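Local coordinates for protein amidohydrolase 2 (Bifidobacterium longum subsp. infantis, PDB 6UVZ) that is probably a hydrolase of the metallo-dependent hydrolase superfamily, its substrate not established, built as a single-chain beta/alpha barrel, at residues G54-E59 and K82-G87; Y188-G193 and K213-S218. All blocks are in the same frame, centred on the assembly; numbering follows the deposited sequence.

In the fold
Both contacts lie in the parallel sheet of the barrel, and each joins consecutive strands linked by a helix: contact 1 the second and third strands, contact 2 the seventh and eighth. Their centres are about 14 Å apart, and they meet where V58 packs near the amine of K190. Contact 1 keeps its strands nearly aligned, whereas the strands of contact 2 splay to 38° and two of its three backbone bonds are weak, against one of three in contact 1. Both are buried, K82, R83 and Q86 being partly exposed in contact 1 and K213 in contact 2. Contact 1 ends on E59, bridged to R103, contact 2 on the S192-S217 hydroxyls, with K190 bridged to E136.

Contact 1 of 2, residues G54-E59 and K82-G87; sequences GGVYVE and KRMLQG
M84 N donates to Y57 O over 2.8 Å, approaching from above the carbonyl plane, and the bond is bent to 149° at the hydrogen. The first carbons of the M84 side chain lie close to the same oxygen. Y57 N in turn donates to K82 O, and two residues on E59 N makes a weak hydrogen bond to M84 O, a ladder that keeps strands 54-58 and 82-86 within 10° of parallel. On the face carrying V56, V58, K82 and M84, CG1 of V56, anti to the backbone N (chi1 172°), reaches CG of the selenomethionine M84 at 3.8 Å and also touches CB of K82. On the other face the Y57 ring brings CE2 to within 4.1 Å of L85 CD2, the two side chains crossing at about a right angle, while its hydroxyl bonds to E68 in helix 65-73. At the end of the ladder the E59 side chain lays CG and OE2 against CB of Q86; its carboxylate is held elsewhere, OE1 in a salt bridge with R103 and OE2 by D61 N. Strand 51-58, helix 65-73 and strand 80-86 thus form a beta-alpha-beta unit of the TIM-barrel fold.

Contact 2 of 2, residues Y188-G193 and K213-S218; sequences YIKVSG and KVLYSS
L215 leans on Y188 and K190. Its CB lies 4.0 Å from I189 O, the carbonyl that accepts the nearly straight bond from L215 N (3.0 Å, 170°). CG, anti to the carbonyl carbon (chi1 -50°), comes up to CB of Y188, and there the chain forks: CD1 packs on that CB at 3.8 Å and brushes CG of K190, whereas CD2 meets CD1 of the Y188 ring at 4.0 Å. An alanine here would probably open a gap against CB and CD1 of Y188 and CG of K190, removing one support of the tyrosine. Over the other face, V191 CG2 presses on V214 CG1 at 3.6 Å, and CG2 of I189 runs alongside CG2 of V214. The flanking backbone bonds, I189 N to K213 O and V191 N to L215 O, are weak. Past them, OG of S192 and OG of S217 share a hydrogen bond of 2.8 Å, and S217 CB packs against CB of K190, whose amine makes a salt bridge with E136. Helix 199-209 covers the I189, V191 and V214 side, V214 also touching F246 of helix 244-254, while L215 touches I160 of strand 159-161, S11 of strand 7-13 and N250 of helix 244-254.

Contact 1 of 2, residues G54-E59 and K82-G87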
loop_
_atom_site.group_PDB
_atom_site.type_symbol
_atom_site.label_atom_id
_atom_site.label_comp_id
_atom_site.label_asym_id
_atom_site.label_seq_id
_atom_site.Cartn_x
_atom_site.Cartn_y
_atom_site.Cartn_z
ATOM N N GLY A 54 0.110 4.370 14.289
ATOM C CA GLY A 54 1.195 4.513 13.342
ATOM C C GLY A 54 0.784 4.106 11.938
ATOM O O GLY A 54 -0.295 3.568 11.697
ATOM N N GLY A 55 1.698 4.374 11.000
ATOM C CA GLY A 55 1.438 4.144 9.597
ATOM C C GLY A 55 2.582 3.409 8.922
ATOM O O GLY A 55 3.676 3.262 9.475
ATOM N N VAL A 56 2.302 2.947 7.707
ATOM C CA VAL A 56 3.277 2.270 6.861
ATOM C C VAL A 56 3.614 3.211 5.713
ATOM O O VAL A 56 2.763 3.499 4.861
ATOM C CB VAL A 56 2.751 0.928 6.338
ATOM C CG1 VAL A 56 3.714 0.341 5.316
ATOM C CG2 VAL A 56 2.536 -0.042 7.489
ATOM N N TYR A 57 4.852 3.696 5.688
ATOM C CA TYR A 57 5.286 4.573 4.610
ATOM C C TYR A 57 5.480 3.779 3.324
ATOM O O TYR A 57 5.960 2.643 3.341
ATOM C CB TYR A 57 6.587 5.280 4.992
ATOM C CG TYR A 57 7.179 6.134 3.890
ATOM C CD1 TYR A 57 6.841 7.475 3.765
ATOM C CD2 TYR A 57 8.086 5.601 2.979
ATOM C CE1 TYR A 57 7.384 8.259 2.763
ATOM C CE2 TYR A 57 8.632 6.376 1.975
ATOM C CZ TYR A 57 8.277 7.704 1.871
ATOM O OH TYR A 57 8.821 8.480 0.873
ATOM N N VAL A 58 5.101 4.389 2.206
ATOM C CA VAL A 58 5.301 3.818 0.881
ATOM C C VAL A 58 6.085 4.826 0.053
ATOM O O VAL A 58 5.876 6.037 0.179
ATOM C CB VAL A 58 3.960 3.465 0.201
ATOM C CG1 VAL A 58 4.201 2.753 -1.120
ATOM C CG2 VAL A 58 3.108 2.607 1.125
ATOM N N GLU A 59 6.996 4.324 -0.780
ATOM C CA GLU A 59 7.870 5.198 -1.552
ATOM C C GLU A 59 7.057 6.139 -2.434
ATOM O O GLU A 59 6.036 5.754 -3.011
ATOM C CB GLU A 59 8.838 4.366 -2.397
ATOM C CG GLU A 59 8.180 3.346 -3.316
ATOM C CD GLU A 59 7.863 3.911 -4.686
ATOM O OE1 GLU A 59 6.853 3.493 -5.288
ATOM O OE2 GLU A 59 8.627 4.778 -5.158
ATOM N N LYS A 82 6.493 1.015 9.492
ATOM C CA LYS A 82 7.233 0.302 8.465
ATOM C C LYS A 82 7.540 1.243 7.310
ATOM O O LYS A 82 6.832 2.228 7.084
ATOM C CB LYS A 82 6.448 -0.916 7.954
ATOM C CG LYS A 82 6.117 -1.950 9.020
ATOM C CD LYS A 82 7.370 -2.625 9.553
ATOM C CE LYS A 82 7.031 -3.635 10.637
ATOM N NZ LYS A 82 8.234 -4.368 11.119
ATOM N N ARG A 83 8.606 0.928 6.577
ATOM C CA ARG A 83 9.058 1.737 5.452
ATOM C C ARG A 83 9.143 0.864 4.210
ATOM O O ARG A 83 9.918 -0.097 4.176
ATOM C CB ARG A 83 10.411 2.384 5.750
ATOM C CG ARG A 83 10.344 3.462 6.811
ATOM C CD ARG A 83 11.721 3.823 7.336
ATOM N NE ARG A 83 11.641 4.814 8.404
ATOM C CZ ARG A 83 11.314 4.530 9.661
ATOM N NH1 ARG A 83 11.033 3.282 10.011
ATOM N NH2 ARG A 83 11.263 5.496 10.569
HETATM N N MSE A 84 8.349 1.199 3.199
HETATM C CA MSE A 84 8.355 0.475 1.933
HETATM C C MSE A 84 9.082 1.285 0.866
HETATM O O MSE A 84 8.466 2.059 0.135
HETATM C CB MSE A 84 6.927 0.165 1.483
HETATM C CG MSE A 84 6.099 -0.579 2.517
HETATM SE SE MSE A 84 6.734 -2.394 2.820
HETATM C CE MSE A 84 6.984 -2.321 4.747
ATOM N N LEU A 85 10.395 1.103 0.787
ATOM C CA LEU A 85 11.224 1.843 -0.151
ATOM C C LEU A 85 11.247 1.141 -1.508
ATOM O O LEU A 85 10.816 -0.004 -1.652
ATOM C CB LEU A 85 12.632 2.010 0.417
ATOM C CG LEU A 85 12.631 2.644 1.812
ATOM C CD1 LEU A 85 14.030 2.737 2.396
ATOM C CD2 LEU A 85 11.974 4.016 1.773
ATOM N N GLN A 86 11.749 1.847 -2.516
ATOM C CA GLN A 86 11.673 1.354 -3.882
ATOM C C GLN A 86 12.903 0.531 -4.251
ATOM O O GLN A 86 13.962 0.622 -3.624
ATOM C CB GLN A 86 11.501 2.510 -4.871
ATOM C CG GLN A 86 12.623 3.533 -4.865
ATOM C CD GLN A 86 12.434 4.597 -5.930
ATOM O OE1 GLN A 86 12.688 5.778 -5.696
ATOM N NE2 GLN A 86 11.988 4.181 -7.110
ATOM N N GLY A 87 12.744 -0.283 -5.287
ATOM C CA GLY A 87 13.824 -1.129 -5.763
ATOM C C GLY A 87 13.356 -1.937 -6.953
ATOM O O GLY A 87 12.175 -1.930 -7.316
#

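Contact 2 of 2, residues Y188-G193 and K213-S218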
loop_
_atom_site.group_PDB
_atom_site.type_symbol
_atom_site.label_atom_id
_atom_site.label_comp_id
_atom_site.label_asym_id
_atom_site.label_seq_id
_atom_site.Cartn_x
_atom_site.Cartn_y
_atom_site.Cartn_z
ATOM N N TYR A 188 -2.598 -9.790 0.415
ATOM C CA TYR A 188 -3.385 -8.769 1.089
ATOM C C TYR A 188 -3.761 -7.697 0.079
ATOM O O TYR A 188 -3.046 -7.472 -0.900
ATOM C CB TYR A 188 -2.620 -8.138 2.263
ATOM C CG TYR A 188 -2.300 -9.103 3.384
ATOM C CD1 TYR A 188 -3.138 -9.220 4.486
ATOM C CD2 TYR A 188 -1.158 -9.892 3.343
ATOM C CE1 TYR A 188 -2.848 -10.097 5.514
ATOM C CE2 TYR A 188 -0.861 -10.774 4.365
ATOM C CZ TYR A 188 -1.709 -10.871 5.449
ATOM O OH TYR A 188 -1.417 -11.746 6.469
ATOM N N ILE A 189 -4.889 -7.037 0.321
ATOM C CA ILE A 189 -5.401 -6.014 -0.581
ATOM C C ILE A 189 -5.826 -4.799 0.234
ATOM O O ILE A 189 -6.419 -4.932 1.311
ATOM C CB ILE A 189 -6.567 -6.551 -1.440
ATOM C CG1 ILE A 189 -7.037 -5.491 -2.440
ATOM C CG2 ILE A 189 -7.713 -7.041 -0.565
ATOM C CD1 ILE A 189 -7.978 -6.027 -3.495
ATOM N N LYS A 190 -5.505 -3.613 -0.274
ATOM C CA LYS A 190 -5.834 -2.357 0.382
ATOM C C LYS A 190 -7.088 -1.756 -0.233
ATOM O O LYS A 190 -7.298 -1.838 -1.447
ATOM C CB LYS A 190 -4.677 -1.363 0.262
ATOM C CG LYS A 190 -3.425 -1.774 1.005
ATOM C CD LYS A 190 -2.292 -0.804 0.734
ATOM C CE LYS A 190 -1.126 -1.067 1.663
ATOM N NZ LYS A 190 0.089 -0.301 1.274
ATOM N N VAL A 191 -7.918 -1.147 0.608
ATOM C CA VAL A 191 -9.141 -0.486 0.159
ATOM C C VAL A 191 -8.838 1.008 0.113
ATOM O O VAL A 191 -9.093 1.749 1.067
ATOM C CB VAL A 191 -10.330 -0.807 1.061
ATOM C CG1 VAL A 191 -11.607 -0.225 0.474
ATOM C CG2 VAL A 191 -10.461 -2.305 1.241
ATOM N N SER A 192 -8.280 1.454 -1.012
ATOM C CA SER A 192 -7.974 2.870 -1.199
ATOM C C SER A 192 -7.837 3.130 -2.699
ATOM O O SER A 192 -8.444 2.425 -3.511
ATOM C CB SER A 192 -6.720 3.239 -0.382
ATOM O OG SER A 192 -5.602 2.471 -0.791
ATOM N N GLY A 193 -7.040 4.133 -3.060
ATOM C CA GLY A 193 -6.816 4.452 -4.457
ATOM C C GLY A 193 -6.780 5.940 -4.737
ATOM O O GLY A 193 -7.039 6.753 -3.845
ATOM N N LYS A 213 -7.729 -10.648 5.282
ATOM C CA LYS A 213 -6.723 -10.256 4.300
ATOM C C LYS A 213 -7.119 -8.958 3.610
ATOM O O LYS A 213 -6.908 -8.778 2.408
ATOM C CB LYS A 213 -6.496 -11.376 3.287
ATOM C CG LYS A 213 -5.937 -12.651 3.912
ATOM C CD LYS A 213 -6.261 -13.890 3.090
ATOM C CE LYS A 213 -5.483 -13.925 1.788
ATOM N NZ LYS A 213 -5.745 -15.170 1.016
ATOM N N VAL A 214 -7.700 -8.030 4.369
ATOM C CA VAL A 214 -8.087 -6.716 3.869
ATOM C C VAL A 214 -7.522 -5.666 4.815
ATOM O O VAL A 214 -7.760 -5.722 6.026
ATOM C CB VAL A 214 -9.617 -6.575 3.748
ATOM C CG1 VAL A 214 -9.988 -5.153 3.380
ATOM C CG2 VAL A 214 -10.159 -7.547 2.711
ATOM N N LEU A 215 -6.778 -4.710 4.264
ATOM C CA LEU A 215 -6.071 -3.706 5.045
ATOM C C LEU A 215 -6.720 -2.341 4.866
ATOM O O LEU A 215 -7.103 -1.968 3.753
ATOM C CB LEU A 215 -4.599 -3.627 4.630
ATOM C CG LEU A 215 -3.812 -4.936 4.550
ATOM C CD1 LEU A 215 -2.484 -4.713 3.846
ATOM C CD2 LEU A 215 -3.589 -5.509 5.935
ATOM N N TYR A 216 -6.836 -1.594 5.962
ATOM C CA TYR A 216 -7.264 -0.204 5.876
ATOM C C TYR A 216 -6.129 0.651 5.333
ATOM O O TYR A 216 -4.992 0.568 5.810
ATOM C CB TYR A 216 -7.707 0.331 7.237
ATOM C CG TYR A 216 -7.706 1.842 7.290
ATOM C CD1 TYR A 216 -8.693 2.581 6.649
ATOM C CD2 TYR A 216 -6.706 2.533 7.964
ATOM C CE1 TYR A 216 -8.688 3.964 6.685
ATOM C CE2 TYR A 216 -6.693 3.915 8.003
ATOM C CZ TYR A 216 -7.686 4.626 7.365
ATOM O OH TYR A 216 -7.674 6.000 7.405
ATOM N N SER A 217 -6.444 1.484 4.345
ATOM C CA SER A 217 -5.463 2.352 3.712
ATOM C C SER A 217 -6.103 3.702 3.434
ATOM O O SER A 217 -7.220 3.767 2.913
ATOM C CB SER A 217 -4.937 1.731 2.413
ATOM O OG SER A 217 -4.273 2.696 1.621
ATOM N N SER A 218 -5.395 4.775 3.781
ATOM C CA SER A 218 -5.875 6.131 3.542
ATOM C C SER A 218 -5.354 6.734 2.248
ATOM O O SER A 218 -6.024 7.598 1.672
ATOM C CB SER A 218 -5.484 7.050 4.705
ATOM O OG SER A 218 -4.079 7.231 4.759
#